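Local coordinates for protein aspartyl-tRNA synthetase 2 (Thermus thermophilus, PDB 1N9W) that attaches L-aspartate to both tRNA(Asp) and tRNA(Asn) in two steps, first activating the amino acid with ATP to Asp-AMP, at residues B[225-228]-B[229-233]. Sequence-based numbering, arbitrary orientation.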
ATOM      1  N   ALA B 225      20.148 -14.932  10.732  1.00 41.20           N
ATOM      2  CA  ALA B 225      21.046 -15.577  11.683  1.00 42.93           C
ATOM      3  C   ALA B 225      20.331 -15.735  13.025  1.00 43.82           C
ATOM      4  O   ALA B 225      20.465 -16.761  13.683  1.00 44.79           O
ATOM      5  CB  ALA B 225      22.317 -14.739  11.856  1.00 42.65           C
ATOM      6  N   ASP B 226      19.570 -14.711  13.410  1.00 44.90           N
ATOM      7  CA  ASP B 226      18.815 -14.700  14.666  1.00 46.69           C
ATOM      8  C   ASP B 226      17.847 -13.512  14.690  1.00 47.40           C
ATOM      9  O   ASP B 226      17.730 -12.784  13.703  1.00 47.43           O
ATOM     10  CB  ASP B 226      19.771 -14.606  15.860  1.00 48.53           C
ATOM     11  CG  ASP B 226      20.869 -13.577  15.647  1.00 50.38           C
ATOM     12  OD1 ASP B 226      20.598 -12.522  15.029  1.00 51.93           O
ATOM     13  OD2 ASP B 226      22.003 -13.816  16.107  1.00 52.45           O
ATOM     14  N   GLU B 227      17.161 -13.306  15.813  1.00 47.15           N
ATOM     15  CA  GLU B 227      16.207 -12.199  15.921  1.00 47.95           C
ATOM     16  C   GLU B 227      16.898 -10.839  15.824  1.00 47.76           C
ATOM     17  O   GLU B 227      16.254  -9.821  15.563  1.00 46.83           O
ATOM     18  CB  GLU B 227      15.412 -12.281  17.237  1.00 49.60           C
ATOM     19  CG  GLU B 227      16.158 -11.814  18.488  1.00 52.82           C
ATOM     20  CD  GLU B 227      17.224 -12.794  18.958  1.00 54.37           C
ATOM     21  OE1 GLU B 227      17.912 -12.488  19.955  1.00 56.17           O
ATOM     22  OE2 GLU B 227      17.374 -13.867  18.338  1.00 55.19           O
ATOM     23  N   GLU B 228      18.212 -10.834  16.021  1.00 48.01           N
ATOM     24  CA  GLU B 228      18.998  -9.610  15.967  1.00 48.09           C
ATOM     25  C   GLU B 228      18.975  -8.987  14.576  1.00 45.95           C
ATOM     26  O   GLU B 228      19.159  -7.778  14.430  1.00 45.43           O
ATOM     27  CB  GLU B 228      20.445  -9.901  16.379  1.00 51.51           C
ATOM     28  CG  GLU B 228      21.218  -8.677  16.833  1.00 55.93           C
ATOM     29  CD  GLU B 228      20.544  -7.977  18.001  1.00 58.33           C
ATOM     30  OE1 GLU B 228      20.172  -8.669  18.975  1.00 59.34           O
ATOM     31  OE2 GLU B 228      20.383  -6.736  17.947  1.00 59.36           O
ATOM     32  N   ASP B 229      18.766  -9.812  13.556  1.00 44.67           N
ATOM     33  CA  ASP B 229      18.701  -9.298  12.188  1.00 44.52           C
ATOM     34  C   ASP B 229      17.441  -8.455  12.031  1.00 43.20           C
ATOM     35  O   ASP B 229      17.453  -7.426  11.353  1.00 42.10           O
ATOM     36  CB  ASP B 229      18.672 -10.435  11.164  1.00 43.87           C
ATOM     37  CG  ASP B 229      20.026 -11.072  10.966  1.00 44.60           C
ATOM     38  OD1 ASP B 229      21.049 -10.401  11.221  1.00 46.76           O
ATOM     39  OD2 ASP B 229      20.074 -12.242  10.536  1.00 44.79           O
ATOM     40  N   LEU B 230      16.363  -8.901  12.672  1.00 40.81           N
ATOM     41  CA  LEU B 230      15.082  -8.208  12.621  1.00 40.13           C
ATOM     42  C   LEU B 230      15.161  -6.834  13.288  1.00 40.23           C
ATOM     43  O   LEU B 230      14.677  -5.839  12.735  1.00 38.12           O
ATOM     44  CB  LEU B 230      14.005  -9.055  13.301  1.00 39.52           C
ATOM     45  CG  LEU B 230      13.964 -10.529  12.910  1.00 39.40           C
ATOM     46  CD1 LEU B 230      12.837 -11.232  13.657  1.00 39.41           C
ATOM     47  CD2 LEU B 230      13.765 -10.654  11.410  1.00 40.27           C
ATOM     48  N   MET B 231      15.772  -6.782  14.473  1.00 40.50           N
ATOM     49  CA  MET B 231      15.905  -5.522  15.209  1.00 40.36           C
ATOM     50  C   MET B 231      16.745  -4.503  14.437  1.00 38.69           C
ATOM     51  O   MET B 231      16.363  -3.336  14.328  1.00 38.60           O
ATOM     52  CB  MET B 231      16.494  -5.775  16.615  1.00 39.33           C
ATOM     53  CG  MET B 231      15.428  -6.128  17.671  1.00 39.57           C
ATOM     54  SD  MET B 231      16.022  -6.541  19.362  1.00 36.15           S
ATOM     55  CE  MET B 231      16.069  -8.346  19.259  1.00 34.31           C
ATOM     56  N   ARG B 232      17.873  -4.943  13.890  1.00 37.54           N
ATOM     57  CA  ARG B 232      18.718  -4.045  13.115  1.00 37.83           C
ATOM     58  C   ARG B 232      17.965  -3.563  11.868  1.00 36.83           C
ATOM     59  O   ARG B 232      18.114  -2.415  11.452  1.00 35.76           O
ATOM     60  CB  ARG B 232      20.018  -4.751  12.716  1.00 41.89           C
ATOM     61  CG  ARG B 232      21.077  -4.760  13.822  1.00 46.37           C
ATOM     62  CD  ARG B 232      21.813  -6.089  13.882  1.00 50.87           C
ATOM     63  NE  ARG B 232      22.261  -6.526  12.560  1.00 54.12           N
ATOM     64  CZ  ARG B 232      22.655  -7.765  12.282  1.00 56.26           C
ATOM     65  NH1 ARG B 232      22.657  -8.689  13.239  1.00 56.09           N
ATOM     66  NH2 ARG B 232      23.036  -8.080  11.050  1.00 56.54           N
ATOM     67  N   LEU B 233      17.153  -4.439  11.284  1.00 36.06           N
ATOM     68  CA  LEU B 233      16.379  -4.084  10.106  1.00 36.53           C
ATOM     69  C   LEU B 233      15.339  -3.019  10.455  1.00 35.93           C
ATOM     70  O   LEU B 233      15.233  -1.998   9.782  1.00 33.77           O
ATOM     71  CB  LEU B 233      15.663  -5.309   9.534  1.00 37.16           C
ATOM     72  CG  LEU B 233      14.574  -4.998   8.478  1.00 39.64           C
ATOM     73  CD1 LEU B 233      15.233  -4.559   7.188  1.00 38.40           C
ATOM     74  CD2 LEU B 233      13.711  -6.231   8.235  1.00 41.09           C
TER
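Asp226 O accepts from Asp229 N at 3.2 Å where 225-228 turns into the first turn of helix 227-248, which continues through 229-233. Met231 N then bonds to Glu227 O and Arg232 N to Glu228 O, the regular i to i+4 pattern. Asp226 is the N-cap: with CG between its backbone N and carbonyl carbon (chi1 44°), OD1 accepts a weak bond from Glu228 N at 3.1 Å. Asp229 reaches back beyond this cap, its OD2 taking an almost straight bond from Ala225 N (2.7 Å, 177°), nearly along the carboxylate C-O axis. Its other oxygen, OD1, forms a salt bridge with Arg232 NH2 at 3.1 Å, so one carboxylate joins the incoming loop to the next turn. With an alanine in place of Asp229, Ala225 N would probably lose this acceptor and the Arg232 guanidinium would be freer to swing. The Arg232 chain bends over Glu228 O, CD lying 3.2 Å from it, and Glu228 CG meets the guanidinium edge in plane. The Glu228 carboxylate instead pairs with Arg269. Met231 CE lies 3.6 Å from Glu227 CG, while Met231 and Leu230 both pack on Phe337 of strand 336-341, seating the helix against the class II catalytic-domain sheet. Acidic groups at the amino end probably suit the helix dipole, and Arg232 probably eases the repulsion between Asp226 and Asp229.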